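Local coordinates for aminopeptidase N (PDB 5DLL), which probably releases N-terminal amino acids, preferably alanine, from intracellular peptides as a zinc-dependent M1-family metallopeptidase, at residues A[190-200]-A[275-283]. Residues are numbered along the deposited sequence; the frame is centred on the assembly and turned at random.
Sequences DPFKKPCYLFA and MENKGLNIF
L198 and N277 mark the closest backbone approach of segments 190-200 and 275-283, their CA atoms 4.4 Å apart. The chain turns a corner at F192, runs through strand 193-195 and enters a 3-10 segment at 196-198; the other segment contributes a type II beta turn, N277 to L280, closed by a hydrogen bond from L280 N to N277 O. One weak backbone bond joins the two, K278 N to L198 O (3.4 Å, N-H...O angle 146°), and N170 ND2 also reaches that carbonyl weakly.

K278 buries more area than any other residue here. Its first torsion extends the chain away from its own backbone N toward D190, and the aliphatic part crosses D190 at about a right angle, CG lying 3.2 Å from OD2. The same OD2 takes a salt bridge from K194 NZ at 3.1 Å, met from above the carboxylate plane, 42° out of it. K278 NZ continues past the F192 ring, which also forms a cation-pi pair with R319, and makes a weak, long ion pair with D258.

Toward the zinc site, E276 lays CG 3.5 Å from L198 CD2, while its OE2 sits in plane at the Y197 ring edge; the carboxylate stands 85° to the ring, and OE2 is held in a salt bridge by K331 NZ. M275 CE touches the same edge, 4.0 Å from Y197 CD1. A200 CB packs 3.5 Å from N277 CB, with L280 CD2 beside it.

The contact thus joins the N-terminal beta domain to the catalytic domain. E276 lies in the GAMEN sequence characteristic of M1 aminopeptidases, its side chain about 4 Å from zinc at nearest atoms. Helix 314-319 packs on L198, E276 and K278 through D318, and strand 261-267 pairs with 280-284 and touches L280.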
ATOM      1  N   ASP A 190      -2.806 -13.362 -26.513  1.00 44.92           N
ATOM      2  CA  ASP A 190      -3.067 -13.681 -25.110  1.00 45.36           C
ATOM      3  C   ASP A 190      -4.332 -14.547 -25.069  1.00 43.14           C
ATOM      4  O   ASP A 190      -5.446 -14.028 -25.170  1.00 44.19           O
ATOM      5  CB  ASP A 190      -3.252 -12.397 -24.291  1.00 49.06           C
ATOM      6  CG  ASP A 190      -3.458 -12.660 -22.801  1.00 48.20           C
ATOM      7  OD1 ASP A 190      -3.731 -13.812 -22.407  1.00 52.10           O
ATOM      8  OD2 ASP A 190      -3.353 -11.699 -22.014  1.00 48.08           O
ATOM      9  N   PRO A 191      -4.159 -15.871 -24.917  1.00 40.43           N
ATOM     10  CA  PRO A 191      -5.262 -16.824 -25.063  1.00 40.09           C
ATOM     11  C   PRO A 191      -6.310 -16.803 -23.959  1.00 37.81           C
ATOM     12  O   PRO A 191      -7.385 -17.373 -24.147  1.00 38.57           O
ATOM     13  CB  PRO A 191      -4.554 -18.185 -25.078  1.00 43.08           C
ATOM     14  CG  PRO A 191      -3.289 -17.968 -24.332  1.00 43.05           C
ATOM     15  CD  PRO A 191      -2.889 -16.542 -24.574  1.00 41.85           C
ATOM     16  N   PHE A 192      -6.011 -16.165 -22.828  1.00 36.95           N
ATOM     17  CA  PHE A 192      -6.933 -16.152 -21.689  1.00 39.21           C
ATOM     18  C   PHE A 192      -7.803 -14.909 -21.724  1.00 37.46           C
ATOM     19  O   PHE A 192      -7.296 -13.795 -21.874  1.00 38.58           O
ATOM     20  CB  PHE A 192      -6.173 -16.226 -20.356  1.00 40.57           C
ATOM     21  CG  PHE A 192      -5.148 -17.330 -20.306  1.00 43.84           C
ATOM     22  CD1 PHE A 192      -5.535 -18.647 -20.085  1.00 42.49           C
ATOM     23  CD2 PHE A 192      -3.797 -17.054 -20.505  1.00 40.84           C
ATOM     24  CE1 PHE A 192      -4.593 -19.662 -20.056  1.00 42.95           C
ATOM     25  CE2 PHE A 192      -2.856 -18.067 -20.479  1.00 40.42           C
ATOM     26  CZ  PHE A 192      -3.253 -19.372 -20.251  1.00 41.86           C
ATOM     27  N   LYS A 193      -9.110 -15.120 -21.583  1.00 40.07           N
ATOM     28  CA  LYS A 193     -10.085 -14.035 -21.500  1.00 45.33           C
ATOM     29  C   LYS A 193      -9.701 -13.022 -20.409  1.00 46.09           C
ATOM     30  O   LYS A 193      -9.386 -13.406 -19.282  1.00 45.54           O
ATOM     31  CB  LYS A 193     -11.480 -14.596 -21.206  1.00 48.05           C
ATOM     32  CG  LYS A 193     -12.084 -15.417 -22.335  1.00 54.04           C
ATOM     33  CD  LYS A 193     -13.264 -16.256 -21.856  1.00 66.05           C
ATOM     34  CE  LYS A 193     -14.512 -15.422 -21.590  1.00 67.78           C
ATOM     35  NZ  LYS A 193     -15.108 -14.842 -22.831  1.00 67.06           N
ATOM     36  N   LYS A 194      -9.713 -11.734 -20.758  1.00 42.69           N
ATOM     37  CA  LYS A 194      -9.452 -10.666 -19.795  1.00 38.14           C
ATOM     38  C   LYS A 194     -10.291  -9.434 -20.096  1.00 37.64           C
ATOM     39  O   LYS A 194     -10.658  -9.201 -21.251  1.00 39.84           O
ATOM     40  CB  LYS A 194      -7.969 -10.282 -19.789  1.00 35.86           C
ATOM     41  CG  LYS A 194      -7.459  -9.583 -21.044  1.00 33.52           C
ATOM     42  CD  LYS A 194      -6.038  -9.079 -20.829  1.00 32.23           C
ATOM     43  CE  LYS A 194      -5.491  -8.324 -22.032  1.00 31.57           C
ATOM     44  NZ  LYS A 194      -4.875  -9.229 -23.044  1.00 31.25           N
ATOM     45  N   PRO A 195     -10.591  -8.632 -19.059  1.00 39.21           N
ATOM     46  CA  PRO A 195     -11.240  -7.343 -19.291  1.00 38.88           C
ATOM     47  C   PRO A 195     -10.253  -6.338 -19.890  1.00 37.83           C
ATOM     48  O   PRO A 195      -9.045  -6.485 -19.723  1.00 43.57           O
ATOM     49  CB  PRO A 195     -11.695  -6.920 -17.893  1.00 38.26           C
ATOM     50  CG  PRO A 195     -10.752  -7.596 -16.962  1.00 39.38           C
ATOM     51  CD  PRO A 195     -10.316  -8.869 -17.626  1.00 38.72           C
ATOM     52  N   CYS A 196     -10.761  -5.326 -20.581  1.00 40.44           N
ATOM     53  CA  CYS A 196      -9.898  -4.410 -21.320  1.00 37.83           C
ATOM     54  C   CYS A 196      -9.006  -3.521 -20.442  1.00 37.69           C
ATOM     55  O   CYS A 196      -7.991  -3.027 -20.925  1.00 39.77           O
ATOM     56  CB  CYS A 196     -10.720  -3.547 -22.287  1.00 38.90           C
ATOM     57  SG  CYS A 196     -12.101  -2.639 -21.553  1.00 38.02           S
ATOM     58  N   TYR A 197      -9.354  -3.327 -19.167  1.00 36.38           N
ATOM     59  CA  TYR A 197      -8.551  -2.468 -18.284  1.00 35.24           C
ATOM     60  C   TYR A 197      -7.144  -3.029 -18.045  1.00 34.73           C
ATOM     61  O   TYR A 197      -6.244  -2.306 -17.601  1.00 38.62           O
ATOM     62  CB  TYR A 197      -9.276  -2.190 -16.955  1.00 37.20           C
ATOM     63  CG  TYR A 197      -9.216  -3.298 -15.917  1.00 38.69           C
ATOM     64  CD1 TYR A 197      -8.117  -3.424 -15.068  1.00 39.16           C
ATOM     65  CD2 TYR A 197     -10.268  -4.199 -15.764  1.00 38.57           C
ATOM     66  CE1 TYR A 197      -8.055  -4.430 -14.110  1.00 40.15           C
ATOM     67  CE2 TYR A 197     -10.217  -5.207 -14.807  1.00 40.99           C
ATOM     68  CZ  TYR A 197      -9.105  -5.320 -13.983  1.00 40.85           C
ATOM     69  OH  TYR A 197      -9.037  -6.318 -13.035  1.00 38.65           O
ATOM     70  N   LEU A 198      -6.965  -4.313 -18.351  1.00 34.70           N
ATOM     71  CA  LEU A 198      -5.660  -4.976 -18.282  1.00 34.64           C
ATOM     72  C   LEU A 198      -4.935  -5.018 -19.618  1.00 33.99           C
ATOM     73  O   LEU A 198      -3.866  -5.629 -19.724  1.00 38.94           O
ATOM     74  CB  LEU A 198      -5.830  -6.410 -17.789  1.00 32.70           C
ATOM     75  CG  LEU A 198      -6.455  -6.521 -16.411  1.00 32.85           C
ATOM     76  CD1 LEU A 198      -6.871  -7.956 -16.186  1.00 35.46           C
ATOM     77  CD2 LEU A 198      -5.490  -6.037 -15.340  1.00 32.86           C
ATOM     78  N   PHE A 199      -5.505  -4.392 -20.639  1.00 34.19           N
ATOM     79  CA  PHE A 199      -4.828  -4.301 -21.920  1.00 34.80           C
ATOM     80  C   PHE A 199      -3.690  -3.289 -21.803  1.00 36.19           C
ATOM     81  O   PHE A 199      -3.848  -2.239 -21.165  1.00 41.18           O
ATOM     82  CB  PHE A 199      -5.787  -3.894 -23.046  1.00 33.76           C
ATOM     83  CG  PHE A 199      -5.080  -3.511 -24.308  1.00 33.54           C
ATOM     84  CD1 PHE A 199      -4.656  -2.202 -24.510  1.00 34.41           C
ATOM     85  CD2 PHE A 199      -4.787  -4.461 -25.267  1.00 32.93           C
ATOM     86  CE1 PHE A 199      -3.968  -1.848 -25.654  1.00 33.92           C
ATOM     87  CE2 PHE A 199      -4.099  -4.111 -26.418  1.00 33.96           C
ATOM     88  CZ  PHE A 199      -3.690  -2.805 -26.612  1.00 33.86           C
ATOM     89  N   ALA A 200      -2.551  -3.609 -22.417  1.00 33.65           N
ATOM     90  CA  ALA A 200      -1.429  -2.675 -22.495  1.00 33.43           C
ATOM     91  C   ALA A 200      -0.662  -2.784 -23.810  1.00 36.56           C
ATOM     92  O   ALA A 200      -0.597  -3.854 -24.431  1.00 34.49           O
ATOM     93  CB  ALA A 200      -0.484  -2.877 -21.321  1.00 33.55           C
ATOM     94  N   MET A 275       1.124  -0.980 -12.432  1.00 31.22           N
ATOM     95  CA  MET A 275      -0.113  -1.492 -13.023  1.00 32.12           C
ATOM     96  C   MET A 275       0.034  -2.943 -13.456  1.00 30.71           C
ATOM     97  O   MET A 275       1.038  -3.317 -14.056  1.00 28.47           O
ATOM     98  CB  MET A 275      -0.558  -0.619 -14.205  1.00 32.39           C
ATOM     99  CG  MET A 275      -1.860  -1.069 -14.868  1.00 32.73           C
ATOM    100  SD  MET A 275      -3.321  -0.986 -13.801  1.00 35.48           S
ATOM    101  CE  MET A 275      -4.311  -2.340 -14.443  1.00 32.47           C
ATOM    102  N   GLU A 276      -1.002  -3.737 -13.184  1.00 31.90           N
ATOM    103  CA  GLU A 276      -0.935  -5.189 -13.327  1.00 32.93           C
ATOM    104  C   GLU A 276      -1.297  -5.705 -14.718  1.00 34.18           C
ATOM    105  O   GLU A 276      -1.863  -6.796 -14.840  1.00 39.63           O
ATOM    106  CB  GLU A 276      -1.854  -5.863 -12.295  1.00 34.57           C
ATOM    107  CG  GLU A 276      -3.350  -5.755 -12.577  1.00 36.22           C
ATOM    108  CD  GLU A 276      -4.084  -4.772 -11.690  1.00 38.64           C
ATOM    109  OE1 GLU A 276      -3.440  -3.857 -11.124  1.00 32.71           O
ATOM    110  OE2 GLU A 276      -5.325  -4.928 -11.577  1.00 39.09           O
ATOM    111  N   ASN A 277      -0.967  -4.959 -15.767  1.00 31.23           N
ATOM    112  CA  ASN A 277      -1.401  -5.348 -17.110  1.00 34.03           C
ATOM    113  C   ASN A 277      -0.915  -6.764 -17.404  1.00 32.99           C
ATOM    114  O   ASN A 277       0.242  -7.085 -17.147  1.00 34.93           O
ATOM    115  CB  ASN A 277      -0.900  -4.372 -18.180  1.00 34.06           C
ATOM    116  CG  ASN A 277      -1.270  -2.935 -17.885  1.00 32.81           C
ATOM    117  OD1 ASN A 277      -0.398  -2.076 -17.778  1.00 33.76           O
ATOM    118  ND2 ASN A 277      -2.563  -2.665 -17.753  1.00 36.37           N
ATOM    119  N   LYS A 278      -1.813  -7.602 -17.916  1.00 31.66           N
ATOM    120  CA  LYS A 278      -1.554  -9.032 -18.062  1.00 33.36           C
ATOM    121  C   LYS A 278      -0.314  -9.307 -18.918  1.00 34.01           C
ATOM    122  O   LYS A 278      -0.272  -8.958 -20.095  1.00 34.98           O
ATOM    123  CB  LYS A 278      -2.789  -9.724 -18.645  1.00 39.15           C
ATOM    124  CG  LYS A 278      -2.648 -11.212 -18.948  1.00 45.86           C
ATOM    125  CD  LYS A 278      -2.360 -12.045 -17.710  1.00 49.36           C
ATOM    126  CE  LYS A 278      -2.555 -13.534 -17.981  1.00 49.24           C
ATOM    127  NZ  LYS A 278      -3.975 -13.947 -17.790  1.00 57.84           N
ATOM    128  N   GLY A 279       0.700  -9.911 -18.298  1.00 37.91           N
ATOM    129  CA  GLY A 279       1.939 -10.285 -18.983  1.00 38.96           C
ATOM    130  C   GLY A 279       2.890  -9.125 -19.229  1.00 39.96           C
ATOM    131  O   GLY A 279       3.982  -9.306 -19.771  1.00 39.16           O
ATOM    132  N   LEU A 280       2.486  -7.933 -18.805  1.00 39.16           N
ATOM    133  CA  LEU A 280       3.155  -6.701 -19.203  1.00 36.53           C
ATOM    134  C   LEU A 280       2.886  -5.653 -18.134  1.00 35.19           C
ATOM    135  O   LEU A 280       2.112  -4.723 -18.323  1.00 33.32           O
ATOM    136  CB  LEU A 280       2.648  -6.243 -20.580  1.00 32.98           C
ATOM    137  CG  LEU A 280       3.259  -4.977 -21.195  1.00 31.47           C
ATOM    138  CD1 LEU A 280       4.776  -4.962 -21.114  1.00 31.58           C
ATOM    139  CD2 LEU A 280       2.808  -4.834 -22.636  1.00 33.61           C
ATOM    140  N   ASN A 281       3.509  -5.840 -16.983  1.00 36.49           N
ATOM    141  CA  ASN A 281       3.342  -4.906 -15.892  1.00 35.48           C
ATOM    142  C   ASN A 281       4.126  -3.650 -16.222  1.00 35.50           C
ATOM    143  O   ASN A 281       5.149  -3.712 -16.910  1.00 35.34           O
ATOM    144  CB  ASN A 281       3.815  -5.526 -14.578  1.00 37.93           C
ATOM    145  CG  ASN A 281       2.966  -6.713 -14.148  1.00 37.94           C
ATOM    146  OD1 ASN A 281       1.972  -7.061 -14.794  1.00 47.64           O
ATOM    147  ND2 ASN A 281       3.351  -7.338 -13.041  1.00 40.77           N
ATOM    148  N   ILE A 282       3.622  -2.508 -15.770  1.00 36.05           N
ATOM    149  CA  ILE A 282       4.259  -1.225 -16.026  1.00 33.35           C
ATOM    150  C   ILE A 282       4.413  -0.532 -14.688  1.00 32.63           C
ATOM    151  O   ILE A 282       3.495  -0.540 -13.866  1.00 30.09           O
ATOM    152  CB  ILE A 282       3.438  -0.356 -17.008  1.00 36.91           C
ATOM    153  CG1 ILE A 282       3.210  -1.115 -18.324  1.00 36.57           C
ATOM    154  CG2 ILE A 282       4.148   0.966 -17.297  1.00 36.46           C
ATOM    155  CD1 ILE A 282       2.571  -0.290 -19.424  1.00 36.76           C
ATOM    156  N   PHE A 283       5.588   0.052 -14.475  1.00 36.97           N
ATOM    157  CA  PHE A 283       5.925   0.680 -13.204  1.00 42.86           C
ATOM    158  C   PHE A 283       6.562   2.031 -13.443  1.00 41.57           C
ATOM    159  O   PHE A 283       7.177   2.262 -14.484  1.00 40.89           O
ATOM    160  CB  PHE A 283       6.940  -0.163 -12.421  1.00 44.11           C
ATOM    161  CG  PHE A 283       6.451  -1.528 -12.031  1.00 44.10           C
ATOM    162  CD1 PHE A 283       6.556  -2.594 -12.914  1.00 46.46           C
ATOM    163  CD2 PHE A 283       5.927  -1.761 -10.765  1.00 46.52           C
ATOM    164  CE1 PHE A 283       6.122  -3.863 -12.553  1.00 42.39           C
ATOM    165  CE2 PHE A 283       5.493  -3.029 -10.399  1.00 43.41           C
ATOM    166  CZ  PHE A 283       5.586  -4.080 -11.296  1.00 37.09           C
TER